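Local coordinates for alpha-L-rhamnosidase (Klebsiella oxytoca, PDB 4XHC), which hydrolyses terminal alpha-L-rhamnose residues from glycosides as a two-domain member of glycoside hydrolase family 78, at residues A407-L412 / G418-G423. Sequence-based numbering, arbitrary orientation.
Sequences AALDAL and GFYVSG
The carbonyl oxygen of Leu412 accepts a hydrogen bond from the backbone N-H of Val421, with 2.8 Å between Leu412 O and Val421 N and a nearly straight N-H...O angle of 166°. Beside this bond, Tyr420 CA makes a CA-H...O contact to the same oxygen at 3.3 Å, and Val421 CG2 rests 3.5 Å from Leu412 O. The Leu412 side chain lies against the next carbonyl of the partner segment: its CB and CD2 are in van der Waals contact with Val421 O, each at 3.7 Å. The phenol of Tyr420 reaches back along the last helical turn. With its CG beside the backbone N (chi1 -65°), the ring turns an edge to Leu412 C and Ala408 O. Tyr420 CD1 comes to 4.0 Å from Leu412 CB. The hydroxyl, Tyr420 OH, lies 4.0 Å from Leu409 CD2. Further out, Trp413 meets the Tyr420 ring edge-to-face, while Gln433 OE1 accepts the Tyr420 N-H and Ile450 of helix 444-456 adds apolar packing. The whole illustrates a helix running into a short antiparallel hairpin, strands 413-414 and 419-420 with a G1 beta bulge at Gly418 and Phe419, joining successive helices of the six-hairpin glycosidase domain, an (alpha/alpha)6 barrel.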
loop_
_atom_site.group_PDB
_atom_site.type_symbol
_atom_site.label_atom_id
_atom_site.label_comp_id
_atom_site.label_asym_id
_atom_site.label_seq_id
_atom_site.Cartn_x
_atom_site.Cartn_y
_atom_site.Cartn_z
ATOM N N ALA A 407 -13.914 5.372 56.847
ATOM C CA ALA A 407 -14.644 6.301 56.010
ATOM C C ALA A 407 -15.446 5.554 54.933
ATOM O O ALA A 407 -16.561 5.957 54.590
ATOM C CB ALA A 407 -13.687 7.293 55.382
ATOM N N ALA A 408 -14.888 4.466 54.416
ATOM C CA ALA A 408 -15.592 3.653 53.441
ATOM C C ALA A 408 -16.870 3.066 54.034
ATOM O O ALA A 408 -17.936 3.160 53.429
ATOM C CB ALA A 408 -14.689 2.546 52.928
ATOM N N LEU A 409 -16.766 2.463 55.214
ATOM C CA LEU A 409 -17.946 1.961 55.920
ATOM C C LEU A 409 -18.980 3.047 56.212
ATOM O O LEU A 409 -20.159 2.849 55.982
ATOM C CB LEU A 409 -17.559 1.320 57.245
ATOM C CG LEU A 409 -17.024 -0.103 57.232
ATOM C CD1 LEU A 409 -16.665 -0.495 58.664
ATOM C CD2 LEU A 409 -18.041 -1.066 56.635
ATOM N N ASP A 410 -18.549 4.185 56.738
ATOM C CA ASP A 410 -19.498 5.230 57.137
ATOM C C ASP A 410 -20.237 5.834 55.949
ATOM O O ASP A 410 -21.442 5.996 55.988
ATOM C CB ASP A 410 -18.806 6.345 57.936
ATOM C CG ASP A 410 -18.535 5.950 59.401
ATOM O OD1 ASP A 410 -18.375 4.736 59.715
ATOM O OD2 ASP A 410 -18.475 6.873 60.242
ATOM N N ALA A 411 -19.510 6.159 54.895
ATOM C CA ALA A 411 -20.087 6.898 53.793
ATOM C C ALA A 411 -20.670 6.001 52.708
ATOM O O ALA A 411 -21.625 6.393 52.067
ATOM C CB ALA A 411 -19.057 7.847 53.195
ATOM N N LEU A 412 -20.106 4.812 52.504
ATOM C CA LEU A 412 -20.470 3.987 51.345
ATOM C C LEU A 412 -21.321 2.732 51.621
ATOM O O LEU A 412 -22.032 2.267 50.733
ATOM C CB LEU A 412 -19.208 3.573 50.587
ATOM C CG LEU A 412 -18.205 4.673 50.241
ATOM C CD1 LEU A 412 -17.030 4.085 49.473
ATOM C CD2 LEU A 412 -18.874 5.781 49.445
ATOM N N GLY A 418 -27.192 -4.332 51.459
ATOM C CA GLY A 418 -26.077 -5.267 51.668
ATOM C C GLY A 418 -24.957 -5.085 50.666
ATOM O O GLY A 418 -24.212 -6.019 50.396
ATOM N N PHE A 419 -24.848 -3.867 50.136
ATOM C CA PHE A 419 -23.848 -3.505 49.135
ATOM C C PHE A 419 -23.313 -2.106 49.445
ATOM O O PHE A 419 -23.940 -1.333 50.165
ATOM C CB PHE A 419 -24.457 -3.461 47.720
ATOM C CG PHE A 419 -24.758 -4.811 47.114
ATOM C CD1 PHE A 419 -23.779 -5.795 47.032
ATOM C CD2 PHE A 419 -26.012 -5.084 46.575
ATOM C CE1 PHE A 419 -24.060 -7.038 46.461
ATOM C CE2 PHE A 419 -26.292 -6.324 45.998
ATOM C CZ PHE A 419 -25.313 -7.301 45.941
ATOM N N TYR A 420 -22.152 -1.788 48.891
ATOM C CA TYR A 420 -21.639 -0.430 48.926
ATOM C C TYR A 420 -22.262 0.379 47.780
ATOM O O TYR A 420 -22.439 -0.134 46.677
ATOM C CB TYR A 420 -20.108 -0.422 48.807
ATOM C CG TYR A 420 -19.369 -1.076 49.963
ATOM C CD1 TYR A 420 -19.099 -0.370 51.135
ATOM C CD2 TYR A 420 -18.927 -2.394 49.877
ATOM C CE1 TYR A 420 -18.417 -0.962 52.187
ATOM C CE2 TYR A 420 -18.250 -2.998 50.924
ATOM C CZ TYR A 420 -17.988 -2.278 52.074
ATOM O OH TYR A 420 -17.307 -2.879 53.114
ATOM N N VAL A 421 -22.580 1.642 48.052
ATOM C CA VAL A 421 -23.039 2.567 47.026
ATOM C C VAL A 421 -21.900 3.498 46.578
ATOM O O VAL A 421 -20.901 3.658 47.273
ATOM C CB VAL A 421 -24.251 3.395 47.499
ATOM C CG1 VAL A 421 -25.381 2.472 47.924
ATOM C CG2 VAL A 421 -23.882 4.342 48.635
ATOM N N SER A 422 -22.061 4.112 45.411
ATOM C CA SER A 422 -21.013 4.938 44.806
ATOM C C SER A 422 -21.598 6.211 44.169
ATOM O O SER A 422 -22.586 6.156 43.433
ATOM C CB SER A 422 -20.256 4.108 43.763
ATOM O OG SER A 422 -19.081 4.769 43.313
ATOM N N GLY A 423 -20.983 7.351 44.471
ATOM C CA GLY A 423 -21.392 8.640 43.916
ATOM C C GLY A 423 -22.608 9.262 44.566
ATOM O O GLY A 423 -23.297 8.630 45.362
#